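UTP-glucose-1-phosphate uridylyltransferase 2 (Trypanosoma brucei, PDB 3GUE) probably catalyses the reversible transfer of a uridylyl group from UTP to alpha-D-glucose 1-phosphate, giving UDP-glucose and diphosphate. Local coordinates at residues D193-L198 and M311-M316; V323-V328 and I356-R361; G430-R435 and V446-D451. All coordinates share one frame; numbering follows the deposited sequence.

Interaction 1: D193-L198 and M311-M316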
loop_
_atom_site.group_PDB
_atom_site.type_symbol
_atom_site.label_atom_id
_atom_site.label_comp_id
_atom_site.label_asym_id
_atom_site.label_seq_id
_atom_site.Cartn_x
_atom_site.Cartn_y
_atom_site.Cartn_z
ATOM N N ASP A 193 6.997 -3.149 -9.079
ATOM C CA ASP A 193 6.849 -3.338 -10.527
ATOM C C ASP A 193 6.819 -1.994 -11.250
ATOM O O ASP A 193 7.135 -1.909 -12.424
ATOM C CB ASP A 193 5.547 -4.118 -10.801
ATOM C CG ASP A 193 5.464 -4.736 -12.201
ATOM O OD1 ASP A 193 6.489 -5.153 -12.783
ATOM O OD2 ASP A 193 4.329 -4.877 -12.708
ATOM N N VAL A 194 6.451 -0.936 -10.531
ATOM C CA VAL A 194 6.332 0.400 -11.124
ATOM C C VAL A 194 7.519 0.896 -11.974
ATOM O O VAL A 194 7.327 1.532 -13.008
ATOM C CB VAL A 194 5.958 1.464 -10.043
ATOM C CG1 VAL A 194 7.119 1.673 -9.023
ATOM C CG2 VAL A 194 5.546 2.771 -10.727
ATOM N N TYR A 195 8.743 0.584 -11.552
ATOM C CA TYR A 195 9.924 1.150 -12.195
ATOM C C TYR A 195 10.106 0.559 -13.602
ATOM O O TYR A 195 10.218 1.307 -14.587
ATOM C CB TYR A 195 11.178 0.985 -11.321
ATOM C CG TYR A 195 11.048 1.533 -9.900
ATOM C CD1 TYR A 195 10.900 2.917 -9.649
ATOM C CD2 TYR A 195 11.069 0.670 -8.803
ATOM C CE1 TYR A 195 10.777 3.411 -8.335
ATOM C CE2 TYR A 195 10.960 1.157 -7.495
ATOM C CZ TYR A 195 10.807 2.529 -7.265
ATOM O OH TYR A 195 10.708 2.995 -5.957
ATOM N N THR A 196 10.087 -0.764 -13.688
ATOM C CA THR A 196 10.127 -1.490 -14.984
ATOM C C THR A 196 8.934 -1.195 -15.899
ATOM O O THR A 196 9.099 -1.021 -17.105
ATOM C CB THR A 196 10.322 -3.015 -14.789
ATOM O OG1 THR A 196 10.515 -3.661 -16.061
ATOM C CG2 THR A 196 9.152 -3.640 -14.081
ATOM N N VAL A 197 7.754 -1.064 -15.317
ATOM C CA VAL A 197 6.565 -0.686 -16.086
ATOM C C VAL A 197 6.705 0.711 -16.698
ATOM O O VAL A 197 6.432 0.893 -17.904
ATOM C CB VAL A 197 5.300 -0.792 -15.235
ATOM C CG1 VAL A 197 4.114 -0.154 -15.954
ATOM C CG2 VAL A 197 5.029 -2.280 -14.886
ATOM N N LEU A 198 7.121 1.681 -15.880
ATOM C CA LEU A 198 7.413 3.042 -16.360
ATOM C C LEU A 198 8.448 3.038 -17.499
ATOM O O LEU A 198 8.291 3.748 -18.498
ATOM C CB LEU A 198 7.872 3.957 -15.201
ATOM C CG LEU A 198 6.800 4.626 -14.335
ATOM C CD1 LEU A 198 7.465 5.455 -13.188
ATOM C CD2 LEU A 198 5.838 5.466 -15.174
ATOM N N MET A 311 14.659 11.307 -14.171
ATOM C CA MET A 311 15.914 11.263 -14.915
ATOM C C MET A 311 16.928 10.342 -14.224
ATOM O O MET A 311 17.618 9.580 -14.900
ATOM C CB MET A 311 16.480 12.682 -15.090
ATOM C CG MET A 311 17.699 12.808 -16.051
ATOM S SD MET A 311 17.376 12.241 -17.725
ATOM C CE MET A 311 17.430 13.755 -18.670
ATOM N N GLU A 312 17.033 10.428 -12.896
ATOM C CA GLU A 312 17.855 9.456 -12.154
ATOM C C GLU A 312 17.360 8.017 -12.387
ATOM O O GLU A 312 18.159 7.111 -12.633
ATOM C CB GLU A 312 17.919 9.760 -10.655
ATOM C CG GLU A 312 18.696 11.033 -10.282
ATOM C CD GLU A 312 20.093 11.096 -10.897
ATOM O OE1 GLU A 312 20.762 10.040 -10.986
ATOM O OE2 GLU A 312 20.517 12.205 -11.293
ATOM N N LEU A 313 16.048 7.806 -12.309
ATOM C CA LEU A 313 15.500 6.490 -12.664
ATOM C C LEU A 313 15.892 6.079 -14.069
ATOM O O LEU A 313 16.303 4.936 -14.294
ATOM C CB LEU A 313 13.981 6.440 -12.504
ATOM C CG LEU A 313 13.349 5.108 -12.874
ATOM C CD1 LEU A 313 13.617 4.028 -11.806
ATOM C CD2 LEU A 313 11.834 5.231 -13.203
ATOM N N LYS A 314 15.790 7.010 -15.011
ATOM C CA LYS A 314 16.102 6.709 -16.394
ATOM C C LYS A 314 17.549 6.244 -16.520
ATOM O O LYS A 314 17.825 5.216 -17.149
ATOM C CB LYS A 314 15.852 7.939 -17.275
ATOM C CG LYS A 314 16.376 7.819 -18.692
ATOM C CD LYS A 314 15.482 6.973 -19.594
ATOM C CE LYS A 314 16.163 6.741 -20.952
ATOM N NZ LYS A 314 16.754 8.026 -21.487
ATOM N N LYS A 315 18.455 7.010 -15.907
ATOM C CA LYS A 315 19.894 6.708 -15.887
ATOM C C LYS A 315 20.213 5.362 -15.228
ATOM O O LYS A 315 21.083 4.634 -15.701
ATOM C CB LYS A 315 20.668 7.848 -15.198
ATOM C CG LYS A 315 20.620 9.154 -15.982
ATOM C CD LYS A 315 21.114 10.351 -15.162
ATOM C CE LYS A 315 22.618 10.519 -15.252
ATOM N NZ LYS A 315 23.081 11.836 -14.696
ATOM N N MET A 316 19.508 5.029 -14.149
ATOM C CA MET A 316 19.689 3.725 -13.504
ATOM C C MET A 316 19.215 2.587 -14.411
ATOM O O MET A 316 19.961 1.630 -14.648
ATOM C CB MET A 316 18.987 3.684 -12.151
ATOM C CG MET A 316 19.479 2.576 -11.201
ATOM S SD MET A 316 18.783 2.770 -9.540
ATOM C CE MET A 316 18.607 4.560 -9.480
#
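The phenol ring of Tyr195 is met obliquely by Leu313: methyl CD1 of the leucine lies 3.6 Å from ring atom CD1 of Tyr195. One face of the ring is taken by its own chain neighbour, with Val194 CG1 sitting 3.8 Å above the plane over the ring centre of Tyr195. Leu313 CD1 also lies 3.9 Å from Tyr195 CB, at the base of the side chain, while OH is held at the other end by a hydrogen bond to the backbone oxygen of Met352. Leu313 reaches across because its CG stands opposite the backbone N (chi1 179°), and its chain crosses that of Tyr195 at about a right angle. Its second methyl goes to Leu198, one turn of helix further on from Tyr195: Leu313 CD2 to Leu198 CD1 is a loose 4.4 Å. One leucine therefore bridges two side chains of the other helix in a small, buried and wholly apolar contact of 127 Å². The side chain of Tyr195 is about 10 Å from the bound UDP-glucose, too far for contact. Nearer the site, Asp193 OD2 is hydrogen-bonded to Gln162 NE2 and Asn163 N, and Gln162 binds UDP-glucose. Helix 310-319 follows strand 300-309 of the mixed central sheet and here packs on helix 194-201; Leu313 also touches Leu204 of helix 203-209, while Leu198 reaches Leu160 on strand 159-161.

Interaction 2: V323-V328 and I356-R361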
loop_
_atom_site.group_PDB
_atom_site.type_symbol
_atom_site.label_atom_id
_atom_site.label_comp_id
_atom_site.label_asym_id
_atom_site.label_seq_id
_atom_site.Cartn_x
_atom_site.Cartn_y
_atom_site.Cartn_z
ATOM N N VAL A 323 16.897 -3.796 -15.608
ATOM C CA VAL A 323 16.771 -4.787 -14.519
ATOM C C VAL A 323 17.257 -4.265 -13.145
ATOM O O VAL A 323 18.443 -4.396 -12.804
ATOM C CB VAL A 323 17.444 -6.173 -14.926
ATOM C CG1 VAL A 323 17.311 -7.224 -13.823
ATOM C CG2 VAL A 323 16.824 -6.702 -16.198
ATOM N N LEU A 324 16.341 -3.663 -12.370
ATOM C CA LEU A 324 16.645 -3.267 -10.986
ATOM C C LEU A 324 16.766 -4.494 -10.071
ATOM O O LEU A 324 15.978 -5.435 -10.181
ATOM C CB LEU A 324 15.569 -2.334 -10.402
ATOM C CG LEU A 324 15.402 -0.956 -11.034
ATOM C CD1 LEU A 324 14.299 -0.169 -10.343
ATOM C CD2 LEU A 324 16.716 -0.153 -11.063
ATOM N N ARG A 325 17.739 -4.449 -9.160
ATOM C CA ARG A 325 17.994 -5.547 -8.230
ATOM C C ARG A 325 17.135 -5.408 -6.978
ATOM O O ARG A 325 17.673 -5.446 -5.874
ATOM C CB ARG A 325 19.479 -5.568 -7.800
ATOM C CG ARG A 325 20.494 -5.526 -8.921
ATOM C CD ARG A 325 21.945 -5.544 -8.401
ATOM N NE ARG A 325 22.539 -4.206 -8.286
ATOM C CZ ARG A 325 22.517 -3.453 -7.184
ATOM N NH1 ARG A 325 21.926 -3.884 -6.080
ATOM N NH2 ARG A 325 23.087 -2.253 -7.185
ATOM N N LEU A 326 15.821 -5.215 -7.130
ATOM C CA LEU A 326 14.937 -5.171 -5.968
ATOM C C LEU A 326 14.878 -6.553 -5.313
ATOM O O LEU A 326 14.858 -7.563 -6.010
ATOM C CB LEU A 326 13.527 -4.709 -6.369
ATOM C CG LEU A 326 13.301 -3.241 -6.769
ATOM C CD1 LEU A 326 11.884 -3.062 -7.275
ATOM C CD2 LEU A 326 13.518 -2.298 -5.602
ATOM N N PRO A 327 14.862 -6.607 -3.973
ATOM C CA PRO A 327 14.778 -7.923 -3.309
ATOM C C PRO A 327 13.432 -8.621 -3.508
ATOM O O PRO A 327 12.351 -8.011 -3.315
ATOM C CB PRO A 327 15.022 -7.604 -1.832
ATOM C CG PRO A 327 14.707 -6.181 -1.679
ATOM C CD PRO A 327 14.907 -5.500 -3.008
ATOM N N VAL A 328 13.497 -9.893 -3.913
ATOM C CA VAL A 328 12.285 -10.638 -4.204
ATOM C C VAL A 328 11.709 -11.123 -2.881
ATOM O O VAL A 328 12.448 -11.556 -2.002
ATOM C CB VAL A 328 12.515 -11.823 -5.166
ATOM C CG1 VAL A 328 13.513 -12.870 -4.570
ATOM C CG2 VAL A 328 11.180 -12.471 -5.525
ATOM N N ILE A 356 15.120 2.239 -2.145
ATOM C CA ILE A 356 15.806 3.208 -1.283
ATOM C C ILE A 356 17.324 2.976 -1.220
ATOM O O ILE A 356 18.074 3.941 -1.140
ATOM C CB ILE A 356 15.171 3.321 0.133
ATOM C CG1 ILE A 356 15.786 4.503 0.910
ATOM C CG2 ILE A 356 15.234 1.973 0.899
ATOM C CD1 ILE A 356 15.356 4.515 2.360
ATOM N N SER A 357 17.788 1.728 -1.310
ATOM C CA SER A 357 19.256 1.500 -1.396
ATOM C C SER A 357 19.842 1.532 -2.819
ATOM O O SER A 357 21.063 1.589 -2.998
ATOM C CB SER A 357 19.663 0.189 -0.716
ATOM O OG SER A 357 19.295 -0.949 -1.480
ATOM N N LEU A 358 18.980 1.495 -3.824
ATOM C CA LEU A 358 19.430 1.347 -5.221
ATOM C C LEU A 358 19.784 2.672 -5.895
ATOM O O LEU A 358 20.679 2.735 -6.739
ATOM C CB LEU A 358 18.375 0.605 -6.027
ATOM C CG LEU A 358 17.993 -0.783 -5.556
ATOM C CD1 LEU A 358 16.959 -1.337 -6.496
ATOM C CD2 LEU A 358 19.209 -1.709 -5.481
ATOM N N PHE A 359 19.075 3.732 -5.510
ATOM C CA PHE A 359 19.354 5.091 -5.990
ATOM C C PHE A 359 20.657 5.609 -5.381
ATOM O O PHE A 359 20.963 5.314 -4.209
ATOM C CB PHE A 359 18.180 6.025 -5.654
ATOM C CG PHE A 359 17.015 5.931 -6.623
ATOM C CD1 PHE A 359 16.981 6.732 -7.782
ATOM C CD2 PHE A 359 15.948 5.054 -6.384
ATOM C CE1 PHE A 359 15.908 6.657 -8.670
ATOM C CE2 PHE A 359 14.863 4.978 -7.274
ATOM C CZ PHE A 359 14.833 5.788 -8.413
ATOM N N ASP A 360 21.420 6.373 -6.165
ATOM C CA ASP A 360 22.683 6.924 -5.687
ATOM C C ASP A 360 22.497 7.803 -4.457
ATOM O O ASP A 360 23.228 7.665 -3.482
ATOM C CB ASP A 360 23.435 7.708 -6.781
ATOM C CG ASP A 360 24.845 8.174 -6.323
ATOM O OD1 ASP A 360 25.428 7.577 -5.382
ATOM O OD2 ASP A 360 25.384 9.141 -6.901
ATOM N N ARG A 361 21.525 8.704 -4.496
ATOM C CA ARG A 361 21.289 9.602 -3.369
ATOM C C ARG A 361 19.840 9.454 -2.911
ATOM O O ARG A 361 18.903 9.864 -3.617
ATOM C CB ARG A 361 21.592 11.039 -3.770
ATOM C CG ARG A 361 23.026 11.298 -4.190
ATOM C CD ARG A 361 23.183 12.728 -4.660
ATOM N NE ARG A 361 22.845 13.639 -3.563
ATOM C CZ ARG A 361 23.713 13.998 -2.624
ATOM N NH1 ARG A 361 24.967 13.538 -2.684
ATOM N NH2 ARG A 361 23.337 14.811 -1.646
#
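Leu358 packs its side chain against three consecutive residues, Leu324 to Leu326, and its two methyls meet very different surroundings. CD1 belongs to the tightly packed part. Leu358 CD1 lies 3.7 Å from Leu326 CD2, the two leucine chains crossing at about a right angle. Leu324 is looser, with its CB 4.3 Å from Leu358 CD1. The same Leu358 CD1 comes within 4.1 Å of the backbone N of Leu326, so the methyl rests on the peptide as well as on the side chains. Leu358 supplies 110 Å² of the 192 Å² buried in all, and its CG stands opposite the carbonyl carbon (chi1 -59°), which directs the branched end toward 323-328. The outer part belongs to Arg325. Its chain runs out extended and then bends at chi3 (-96°), which brings the guanidinium back alongside the leucine: NH1 of Arg325 stands 3.5 Å from Leu358 CD2, approached obliquely. This is a charged group lying against a methyl, a packing contact without a polar partner across the segments, and it screens part of the leucine from solvent. Arg325 is the centre of an inverse gamma turn, with a weak hydrogen bond of 3.1 Å from Leu326 N to Leu324 O. Leu324 is buried, Leu326 partly so, and Arg325 is exposed. The side chain of Leu326 is about 8 Å from that of His191, which binds UDP-glucose, so the contact lies near the nucleotide-sugar pocket without lining it. It joins the loop between helix 310-319 and strand 329-334 to the loop between strands 344-349 and 362-366; Leu324 packs on Met316 and Met317 of the helix, and Leu326 touches Tyr195 of helix 194-201.

Interaction 3: G430-R435 and V446-D451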
loop_
_atom_site.group_PDB
_atom_site.type_symbol
_atom_site.label_atom_id
_atom_site.label_comp_id
_atom_site.label_asym_id
_atom_site.label_seq_id
_atom_site.Cartn_x
_atom_site.Cartn_y
_atom_site.Cartn_z
ATOM N N GLY A 430 -24.516 -0.020 11.960
ATOM C CA GLY A 430 -23.842 1.216 12.328
ATOM C C GLY A 430 -22.338 1.174 12.521
ATOM O O GLY A 430 -21.788 0.278 13.169
ATOM N N VAL A 431 -21.668 2.185 11.973
ATOM C CA VAL A 431 -20.248 2.409 12.277
ATOM C C VAL A 431 -20.228 3.189 13.592
ATOM O O VAL A 431 -20.852 4.249 13.668
ATOM C CB VAL A 431 -19.533 3.229 11.144
ATOM C CG1 VAL A 431 -18.008 3.347 11.409
ATOM C CG2 VAL A 431 -19.788 2.604 9.792
ATOM N N PRO A 432 -19.534 2.668 14.634
ATOM C CA PRO A 432 -19.476 3.365 15.923
ATOM C C PRO A 432 -18.595 4.613 15.856
ATOM O O PRO A 432 -17.759 4.730 14.957
ATOM C CB PRO A 432 -18.855 2.310 16.865
ATOM C CG PRO A 432 -17.941 1.524 15.941
ATOM C CD PRO A 432 -18.767 1.408 14.667
ATOM N N SER A 433 -18.819 5.545 16.788
ATOM C CA SER A 433 -17.948 6.709 16.980
ATOM C C SER A 433 -16.659 6.137 17.589
ATOM O O SER A 433 -16.714 5.352 18.533
ATOM C CB SER A 433 -18.632 7.731 17.911
ATOM O OG SER A 433 -17.842 8.870 18.243
ATOM N N LEU A 434 -15.523 6.511 17.020
ATOM C CA LEU A 434 -14.192 6.065 17.502
ATOM C C LEU A 434 -13.193 7.210 17.710
ATOM O O LEU A 434 -12.023 6.974 17.981
ATOM C CB LEU A 434 -13.580 5.016 16.540
ATOM C CG LEU A 434 -14.351 3.676 16.427
ATOM C CD1 LEU A 434 -13.818 2.886 15.285
ATOM C CD2 LEU A 434 -14.266 2.838 17.714
ATOM N N ARG A 435 -13.648 8.445 17.576
ATOM C CA ARG A 435 -12.770 9.596 17.787
ATOM C C ARG A 435 -12.187 9.686 19.213
ATOM O O ARG A 435 -11.085 10.171 19.389
ATOM C CB ARG A 435 -13.451 10.922 17.370
ATOM C CG ARG A 435 -14.777 11.199 18.060
ATOM C CD ARG A 435 -15.398 12.543 17.647
ATOM N NE ARG A 435 -16.619 12.739 18.423
ATOM C CZ ARG A 435 -16.648 13.130 19.700
ATOM N NH1 ARG A 435 -15.516 13.407 20.356
ATOM N NH2 ARG A 435 -17.814 13.257 20.321
ATOM N N VAL A 446 -20.226 -10.122 16.776
ATOM C CA VAL A 446 -20.616 -8.853 17.399
ATOM C C VAL A 446 -21.159 -7.944 16.314
ATOM O O VAL A 446 -20.653 -7.923 15.182
ATOM C CB VAL A 446 -19.413 -8.175 18.173
ATOM C CG1 VAL A 446 -19.667 -6.725 18.512
ATOM C CG2 VAL A 446 -19.041 -8.960 19.441
ATOM N N GLU A 447 -22.207 -7.204 16.669
ATOM C CA GLU A 447 -22.921 -6.335 15.731
ATOM C C GLU A 447 -23.276 -4.982 16.376
ATOM O O GLU A 447 -24.138 -4.920 17.257
ATOM C CB GLU A 447 -24.177 -7.041 15.216
ATOM C CG GLU A 447 -23.932 -8.248 14.274
ATOM C CD GLU A 447 -25.213 -8.880 13.759
ATOM O OE1 GLU A 447 -26.285 -8.222 13.767
ATOM O OE2 GLU A 447 -25.153 -10.053 13.335
ATOM N N PHE A 448 -22.592 -3.920 15.944
ATOM C CA PHE A 448 -22.937 -2.544 16.333
ATOM C C PHE A 448 -24.251 -2.133 15.715
ATOM O O PHE A 448 -24.527 -2.469 14.565
ATOM C CB PHE A 448 -21.863 -1.537 15.892
ATOM C CG PHE A 448 -20.587 -1.639 16.668
ATOM C CD1 PHE A 448 -20.510 -1.155 17.980
ATOM C CD2 PHE A 448 -19.465 -2.230 16.099
ATOM C CE1 PHE A 448 -19.326 -1.260 18.712
ATOM C CE2 PHE A 448 -18.251 -2.344 16.827
ATOM C CZ PHE A 448 -18.187 -1.861 18.129
ATOM N N GLY A 449 -25.056 -1.423 16.502
ATOM C CA GLY A 449 -26.209 -0.700 16.007
ATOM C C GLY A 449 -25.799 0.754 15.839
ATOM O O GLY A 449 -24.620 1.054 15.610
ATOM N N ALA A 450 -26.770 1.651 15.990
ATOM C CA ALA A 450 -26.607 3.060 15.640
ATOM C C ALA A 450 -26.140 3.955 16.799
ATOM O O ALA A 450 -26.426 3.696 17.980
ATOM C CB ALA A 450 -27.909 3.607 14.992
ATOM N N ASP A 451 -25.380 4.982 16.423
ATOM C CA ASP A 451 -24.839 6.014 17.327
ATOM C C ASP A 451 -24.186 5.471 18.609
ATOM O O ASP A 451 -24.294 6.058 19.682
ATOM C CB ASP A 451 -25.903 7.089 17.598
ATOM C CG ASP A 451 -26.516 7.632 16.308
ATOM O OD1 ASP A 451 -26.147 8.748 15.876
ATOM O OD2 ASP A 451 -27.348 6.923 15.704
HETATM O O HOH W 1 -22.772 3.086 15.601
HETATM O O HOH W 2 -23.437 4.986 13.880
#
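Pro432 sets the CG corner of its ring over the centre of one face of Phe448, the two side chains crossing at about a right angle, in a CH-pi contact: CG of the proline is 3.9 Å from the ring centroid of Phe448 and only 6° off the ring normal. CB and CD flank it over the same face, Pro432 CD coming 4.0 Å from Phe448 CD2. The ring is turned to receive the proline by a chi1 of -71°, with CG opposite the carbonyl carbon. Backbone packing forms a second group. Gly430 CA gives a CA-H...O contact to Gly449 O at 3.4 Å, and Gly430 O lies 3.3 Å from Phe448 CB. With no side chain at Gly430, its CA can approach the carbonyl of Gly449 this closely. Water supplies the polar link. One molecule donates to Gly449 O at 2.7 Å and weakly to Val431 O; another donates to Val431 O at 2.7 Å and accepts from Asp451 N, so Val431 O joins both bridges. The contact joins the loop after helix 420-427 to strand 446-448, which pairs in parallel with strand 468-470. Phe448 also touches Ile460 of strand 458-462, and Pro432 reaches Leu382 of helix 378-385 and Val454 of strand 453-455; the parallel strands here are consistent with the C-terminal beta-helix domain of this family.

In the fold
Interactions 1 and 2 form one continuous patch on the same side of the chain's centre, their own centres 10 Å apart: Tyr195 CB meets Leu324 CD1 at 3.5 Å, and Met316 packs on Phe359. Both involve helix 310-319 or the loop that leaves it. Interaction 1 is buried and purely apolar between two helices, whereas interaction 2, between loops, adds an exposed arginine on its solvent side. Interaction 3 has its centre about 45 Å from that of interaction 1 and 44 Å from that of interaction 2, across the chain's centre in the strand-rich C-terminal part; it replaces leucine packing with a proline over an aromatic face, close glycine backbone and bridging water.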